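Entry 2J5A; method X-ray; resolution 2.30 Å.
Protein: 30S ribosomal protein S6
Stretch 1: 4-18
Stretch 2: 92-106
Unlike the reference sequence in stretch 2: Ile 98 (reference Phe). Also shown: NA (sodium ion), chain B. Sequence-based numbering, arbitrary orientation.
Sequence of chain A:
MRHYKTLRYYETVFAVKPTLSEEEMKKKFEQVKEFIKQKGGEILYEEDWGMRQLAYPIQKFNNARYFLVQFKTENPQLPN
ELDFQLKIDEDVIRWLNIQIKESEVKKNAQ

Stretch 1 (4-18) YKTLRYYETVFAVKP
Stretch 2, residues 92-106: VIRWLNIQIKESEVK

Residues 8-16 form a strand antiparallel to one that begins at Val 92 and runs through Gln 99, their axes inclined at 149° and 4.3 Å apart at closest approach; the contact buries 1077 Å², both sides summed. Residues 4-7 and 17-18 extend the first strand as loop, whereas the second passes beyond Lys 101 into a 3-10 segment at 102-104.

The register pairs Tyr 10 with Gln 99, Glu 11 with Ile 98, Thr 12 with Asn 97, Val 13 with Leu 96, Phe 14 with Trp 95 and Ala 15 with Arg 94. Phi and psi are extended, for example -130/134 at Glu 11 and -130/131 at Ile 98. Glu 11 N donates to Ile 98 O (2.7 Å) and Ile 98 N to Glu 11 O (2.8 Å); Val 13 N reaches Leu 96 O at 2.9 Å, and Leu 96 N reaches Val 13 O at 2.7 Å. A bulge then shifts the register by one, so that Val 16 pairs with Val 92. Ile 93, at -104/-2, departs from the extended backbone, and Ala 15 O accepts from Ile 93 N at 2.8 Å and weakly from Arg 94 N at 3.4 Å, while Ala 15 N donates to Arg 94 O (2.7 Å). Val 92 O also binds the sodium ion, NA, at 2.3 Å.

Tyr 10, Thr 12, Phe 14 and Val 16 share a face with Gln 99, Asn 97, Trp 95 and Val 92. Thr 12 and Asn 97, both m at chi1, bring Thr 12 OG1 within 2.7 Å of Asn 97 OD1, to which it donates; this bond satisfies the hydroxyl of a buried threonine. Phe 14 and Trp 95 are both p, and their side-chain ends lead away from the opposing strand. Their CB atoms remain 4.2 Å apart, and Phe 14 CB packs 4.0 Å from Val 92 CG1. Tyr 10 (m, chi2 -86°) places CE1 3.8 Å from CG of the extended Gln 99 (t, t).

The other face carries Tyr 9, Glu 11, Val 13 and Ala 15 with Ile 98, Leu 96 and Arg 94. Ala 15, buried and ending at CB, places that atom 3.6 Å from Arg 94 CB, and the end of the arginine side chain leads away from the first strand. Val 13 (t) sets CB 4.3 Å from CD1 of Leu 96 (m, t). Ile 98, where the reference has Phe, is m with chi2 at 122°, its CB 4.2 Å from that of Glu 11. The aliphatic part of Glu 11 (t, t) also packs against Ile 100, CB to CG2 at 3.9 Å.

Tyr 9 is buried, m with chi2 79°. Glu 102, t at chi1 and chi2, lays CG over one ring face, 4.2 Å from the centroid, and Val 105 CG2 lies 3.7 Å from Tyr 9 CD2. Extended Lys 5, t throughout, brings NZ to Tyr 9 OH in a weak 3.4 Å hydrogen bond. Water 1 accepts from Tyr 9 N (2.8 Å) and donates to Ile 100 O (2.8 Å).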

# COMPACT_ATOMS: atom_id res chain seq x y z
N TYR A 4 13.19 17.86 -14.26
CA TYR A 4 12.25 16.96 -14.92
C TYR A 4 12.87 15.55 -15.07
O TYR A 4 14.02 15.39 -15.50
CB TYR A 4 11.79 17.51 -16.26
CG TYR A 4 10.98 16.51 -17.06
CD1 TYR A 4 9.71 16.11 -16.64
CD2 TYR A 4 11.49 15.95 -18.22
CE1 TYR A 4 8.97 15.19 -17.37
CE2 TYR A 4 10.76 15.04 -18.97
CZ TYR A 4 9.50 14.65 -18.54
OH TYR A 4 8.80 13.73 -19.28
N LYS A 5 12.06 14.56 -14.74
CA LYS A 5 12.50 13.19 -14.53
C LYS A 5 11.24 12.35 -14.58
O LYS A 5 10.21 12.78 -14.05
CB LYS A 5 13.13 13.09 -13.13
CG LYS A 5 13.77 11.76 -12.80
CD LYS A 5 14.48 11.86 -11.46
CE LYS A 5 15.35 10.63 -11.16
NZ LYS A 5 15.51 10.40 -9.69
N THR A 6 11.28 11.16 -15.19
CA THR A 6 10.10 10.28 -15.21
C THR A 6 10.15 9.20 -14.11
O THR A 6 9.14 8.57 -13.82
CB THR A 6 9.86 9.65 -16.60
OG1 THR A 6 10.86 8.66 -16.89
CG2 THR A 6 9.82 10.73 -17.69
N LEU A 7 11.31 8.99 -13.51
CA LEU A 7 11.40 8.19 -12.30
C LEU A 7 10.73 8.97 -11.18
O LEU A 7 11.19 10.04 -10.79
CB LEU A 7 12.87 7.88 -11.95
CG LEU A 7 13.20 6.71 -11.00
CD1 LEU A 7 13.51 7.20 -9.61
CD2 LEU A 7 12.08 5.68 -10.97
N ARG A 8 9.60 8.43 -10.70
CA ARG A 8 8.82 9.06 -9.62
C ARG A 8 8.74 8.17 -8.39
O ARG A 8 8.85 6.95 -8.50
CB ARG A 8 7.40 9.39 -10.10
CG ARG A 8 7.13 10.86 -10.37
CD ARG A 8 7.12 11.21 -11.85
NE ARG A 8 6.25 12.37 -12.12
CZ ARG A 8 6.31 13.15 -13.20
NH1 ARG A 8 7.22 12.94 -14.16
NH2 ARG A 8 5.46 14.17 -13.32
N TYR A 9 8.53 8.82 -7.24
CA TYR A 9 8.47 8.15 -5.96
C TYR A 9 7.05 8.24 -5.37
O TYR A 9 6.38 9.28 -5.44
CB TYR A 9 9.52 8.72 -4.99
CG TYR A 9 10.92 8.61 -5.54
CD1 TYR A 9 11.40 9.51 -6.48
CD2 TYR A 9 11.76 7.59 -5.14
CE1 TYR A 9 12.68 9.41 -7.01
CE2 TYR A 9 13.04 7.47 -5.66
CZ TYR A 9 13.49 8.39 -6.60
OH TYR A 9 14.76 8.29 -7.13
N TYR A 10 6.61 7.12 -4.81
CA TYR A 10 5.24 7.00 -4.31
C TYR A 10 5.22 6.29 -2.99
O TYR A 10 6.13 5.51 -2.65
CB TYR A 10 4.36 6.25 -5.31
CG TYR A 10 4.29 6.87 -6.71
CD1 TYR A 10 3.37 7.87 -7.01
CD2 TYR A 10 5.13 6.43 -7.74
CE1 TYR A 10 3.30 8.43 -8.28
CE2 TYR A 10 5.05 6.98 -9.02
CZ TYR A 10 4.14 7.99 -9.28
OH TYR A 10 4.04 8.55 -10.54
N GLU A 11 4.18 6.57 -2.23
CA GLU A 11 3.92 5.90 -0.98
C GLU A 11 2.48 5.42 -1.01
O GLU A 11 1.60 6.18 -1.43
CB GLU A 11 4.12 6.84 0.19
CG GLU A 11 3.91 6.19 1.53
CD GLU A 11 4.34 7.08 2.65
OE1 GLU A 11 5.56 7.33 2.77
OE2 GLU A 11 3.47 7.53 3.43
N THR A 12 2.26 4.16 -0.60
CA THR A 12 0.94 3.54 -0.53
C THR A 12 0.70 3.07 0.90
O THR A 12 1.58 2.49 1.52
CB THR A 12 0.84 2.32 -1.48
OG1 THR A 12 1.03 2.75 -2.83
CG2 THR A 12 -0.48 1.63 -1.37
N VAL A 13 -0.48 3.35 1.41
CA VAL A 13 -0.92 2.89 2.71
C VAL A 13 -2.28 2.26 2.47
O VAL A 13 -3.13 2.85 1.82
CB VAL A 13 -1.08 4.06 3.73
CG1 VAL A 13 -1.57 3.56 5.07
CG2 VAL A 13 0.20 4.85 3.90
N PHE A 14 -2.48 1.05 3.01
CA PHE A 14 -3.76 0.38 2.89
C PHE A 14 -4.10 -0.39 4.18
O PHE A 14 -3.20 -0.73 4.98
CB PHE A 14 -3.79 -0.54 1.66
CG PHE A 14 -2.79 -1.65 1.70
CD1 PHE A 14 -1.47 -1.42 1.40
CD2 PHE A 14 -3.17 -2.94 2.09
CE1 PHE A 14 -0.55 -2.44 1.44
CE2 PHE A 14 -2.24 -3.97 2.15
CZ PHE A 14 -0.94 -3.72 1.82
N ALA A 15 -5.40 -0.62 4.36
CA ALA A 15 -5.96 -1.22 5.57
C ALA A 15 -6.68 -2.50 5.20
O ALA A 15 -7.55 -2.49 4.33
CB ALA A 15 -6.94 -0.26 6.25
N VAL A 16 -6.30 -3.60 5.85
CA VAL A 16 -6.85 -4.93 5.58
C VAL A 16 -7.92 -5.28 6.62
O VAL A 16 -7.75 -4.97 7.80
CB VAL A 16 -5.74 -5.98 5.62
CG1 VAL A 16 -6.30 -7.38 5.50
CG2 VAL A 16 -4.70 -5.69 4.55
N LYS A 17 -9.02 -5.91 6.20
CA LYS A 17 -10.12 -6.16 7.13
C LYS A 17 -9.64 -7.08 8.26
O LYS A 17 -8.76 -7.92 8.05
CB LYS A 17 -11.42 -6.65 6.44
CG LYS A 17 -11.34 -7.97 5.71
CD LYS A 17 -12.74 -8.48 5.26
CE LYS A 17 -13.48 -7.52 4.31
NZ LYS A 17 -14.19 -8.24 3.16
N PRO A 18 -10.14 -6.85 9.49
CA PRO A 18 -9.58 -7.50 10.68
C PRO A 18 -9.94 -8.99 10.89
O PRO A 18 -9.49 -9.55 11.86
CB PRO A 18 -10.12 -6.66 11.84
CG PRO A 18 -11.40 -6.10 11.33
CD PRO A 18 -11.24 -5.93 9.83
N VAL A 92 -9.24 -5.54 1.27
CA VAL A 92 -8.60 -4.25 1.53
C VAL A 92 -9.66 -3.19 1.63
O VAL A 92 -10.34 -2.89 0.66
CB VAL A 92 -7.60 -3.92 0.41
CG1 VAL A 92 -7.10 -2.45 0.52
CG2 VAL A 92 -6.46 -4.93 0.43
N ILE A 93 -9.84 -2.63 2.81
CA ILE A 93 -11.02 -1.82 3.06
C ILE A 93 -10.68 -0.35 3.03
O ILE A 93 -11.54 0.50 3.19
CB ILE A 93 -11.76 -2.24 4.40
CG1 ILE A 93 -10.86 -2.08 5.64
CG2 ILE A 93 -12.27 -3.69 4.28
CD1 ILE A 93 -11.57 -2.38 6.98
N ARG A 94 -9.41 -0.06 2.83
CA ARG A 94 -8.94 1.30 2.73
C ARG A 94 -7.58 1.33 2.02
O ARG A 94 -6.72 0.48 2.26
CB ARG A 94 -8.86 1.92 4.12
CG ARG A 94 -8.91 3.40 4.04
CD ARG A 94 -8.72 4.04 5.36
NE ARG A 94 -8.62 5.47 5.18
CZ ARG A 94 -8.11 6.32 6.08
NH1 ARG A 94 -7.66 5.89 7.24
NH2 ARG A 94 -8.06 7.61 5.79
N TRP A 95 -7.41 2.29 1.12
CA TRP A 95 -6.20 2.41 0.31
C TRP A 95 -5.92 3.89 0.05
O TRP A 95 -6.85 4.68 -0.11
CB TRP A 95 -6.31 1.58 -0.99
CG TRP A 95 -7.47 1.92 -1.84
CD1 TRP A 95 -7.45 2.69 -2.95
CD2 TRP A 95 -8.84 1.53 -1.64
NE1 TRP A 95 -8.72 2.81 -3.47
CE2 TRP A 95 -9.59 2.11 -2.68
CE3 TRP A 95 -9.50 0.74 -0.69
CZ2 TRP A 95 -10.96 1.94 -2.79
CZ3 TRP A 95 -10.88 0.56 -0.80
CH2 TRP A 95 -11.59 1.16 -1.84
N LEU A 96 -4.65 4.27 0.09
CA LEU A 96 -4.24 5.65 -0.09
C LEU A 96 -2.90 5.69 -0.83
O LEU A 96 -1.94 5.02 -0.43
CB LEU A 96 -4.05 6.35 1.25
CG LEU A 96 -5.15 6.22 2.30
CD1 LEU A 96 -4.56 6.58 3.65
CD2 LEU A 96 -6.38 7.09 1.97
N ASN A 97 -2.85 6.46 -1.90
CA ASN A 97 -1.64 6.62 -2.68
C ASN A 97 -1.20 8.07 -2.74
O ASN A 97 -1.99 8.99 -2.99
CB ASN A 97 -1.87 6.01 -4.06
CG ASN A 97 -2.18 4.52 -3.98
OD1 ASN A 97 -1.28 3.68 -3.86
ND2 ASN A 97 -3.46 4.18 -4.11
N ILE A 98 0.08 8.26 -2.46
CA ILE A 98 0.68 9.56 -2.22
C ILE A 98 1.90 9.57 -3.14
O ILE A 98 2.66 8.61 -3.14
CB ILE A 98 1.15 9.61 -0.74
CG1 ILE A 98 -0.05 9.58 0.23
CG2 ILE A 98 2.01 10.79 -0.49
CD1 ILE A 98 -0.04 8.41 1.24
N GLN A 99 2.09 10.63 -3.92
CA GLN A 99 3.38 10.87 -4.56
C GLN A 99 4.22 11.58 -3.52
O GLN A 99 3.72 12.46 -2.84
CB GLN A 99 3.26 11.68 -5.85
CG GLN A 99 4.55 11.62 -6.70
CD GLN A 99 4.54 12.50 -7.95
OE1 GLN A 99 3.47 12.93 -8.40
NE2 GLN A 99 5.72 12.77 -8.52
N ILE A 100 5.47 11.17 -3.37
CA ILE A 100 6.38 11.78 -2.40
C ILE A 100 7.65 12.26 -3.10
O ILE A 100 7.90 11.93 -4.27
CB ILE A 100 6.77 10.80 -1.25
CG1 ILE A 100 7.41 9.51 -1.78
CG2 ILE A 100 5.55 10.46 -0.38
CD1 ILE A 100 8.09 8.69 -0.74
N LYS A 101 8.45 13.04 -2.39
CA LYS A 101 9.74 13.48 -2.91
C LYS A 101 10.73 12.37 -2.66
O LYS A 101 10.49 11.49 -1.83
CB LYS A 101 10.23 14.74 -2.20
CG LYS A 101 9.49 16.02 -2.57
CD LYS A 101 10.00 17.18 -1.70
CE LYS A 101 9.49 18.55 -2.19
NZ LYS A 101 10.18 19.71 -1.53
N GLU A 102 11.84 12.42 -3.37
CA GLU A 102 12.93 11.48 -3.20
C GLU A 102 13.52 11.56 -1.80
O GLU A 102 13.98 10.57 -1.25
CB GLU A 102 14.03 11.75 -4.22
CG GLU A 102 15.16 10.72 -4.16
CD GLU A 102 16.26 10.96 -5.17
OE1 GLU A 102 16.18 11.94 -5.93
OE2 GLU A 102 17.21 10.14 -5.18
N SER A 103 13.51 12.77 -1.24
CA SER A 103 14.08 13.03 0.08
C SER A 103 13.16 12.52 1.19
O SER A 103 13.55 12.47 2.37
CB SER A 103 14.32 14.53 0.27
OG SER A 103 13.09 15.23 0.39
N GLU A 104 11.93 12.15 0.82
CA GLU A 104 10.97 11.60 1.77
C GLU A 104 11.05 10.07 1.86
O GLU A 104 10.34 9.48 2.67
CB GLU A 104 9.57 12.05 1.40
CG GLU A 104 9.45 13.56 1.43
CD GLU A 104 8.05 14.04 1.19
OE1 GLU A 104 7.56 13.95 0.05
OE2 GLU A 104 7.44 14.52 2.15
N VAL A 105 11.89 9.45 1.04
CA VAL A 105 12.06 8.01 1.09
C VAL A 105 12.83 7.68 2.36
O VAL A 105 13.84 8.31 2.65
CB VAL A 105 12.81 7.46 -0.13
CG1 VAL A 105 13.02 5.95 0.01
CG2 VAL A 105 12.05 7.81 -1.42
N LYS A 106 12.34 6.70 3.11
CA LYS A 106 12.93 6.34 4.39
C LYS A 106 13.72 5.06 4.26
O LYS A 106 13.76 4.47 3.19
CB LYS A 106 11.85 6.20 5.46
CG LYS A 106 11.11 7.48 5.73
CD LYS A 106 9.91 7.28 6.63
CE LYS A 106 9.26 8.61 6.98
NZ LYS A 106 8.37 8.49 8.18
NA NA B . -10.86 -3.05 -1.59
O HOH W 1 8.31 11.59 -7.05
O HOH W 2 -12.94 -2.81 -1.20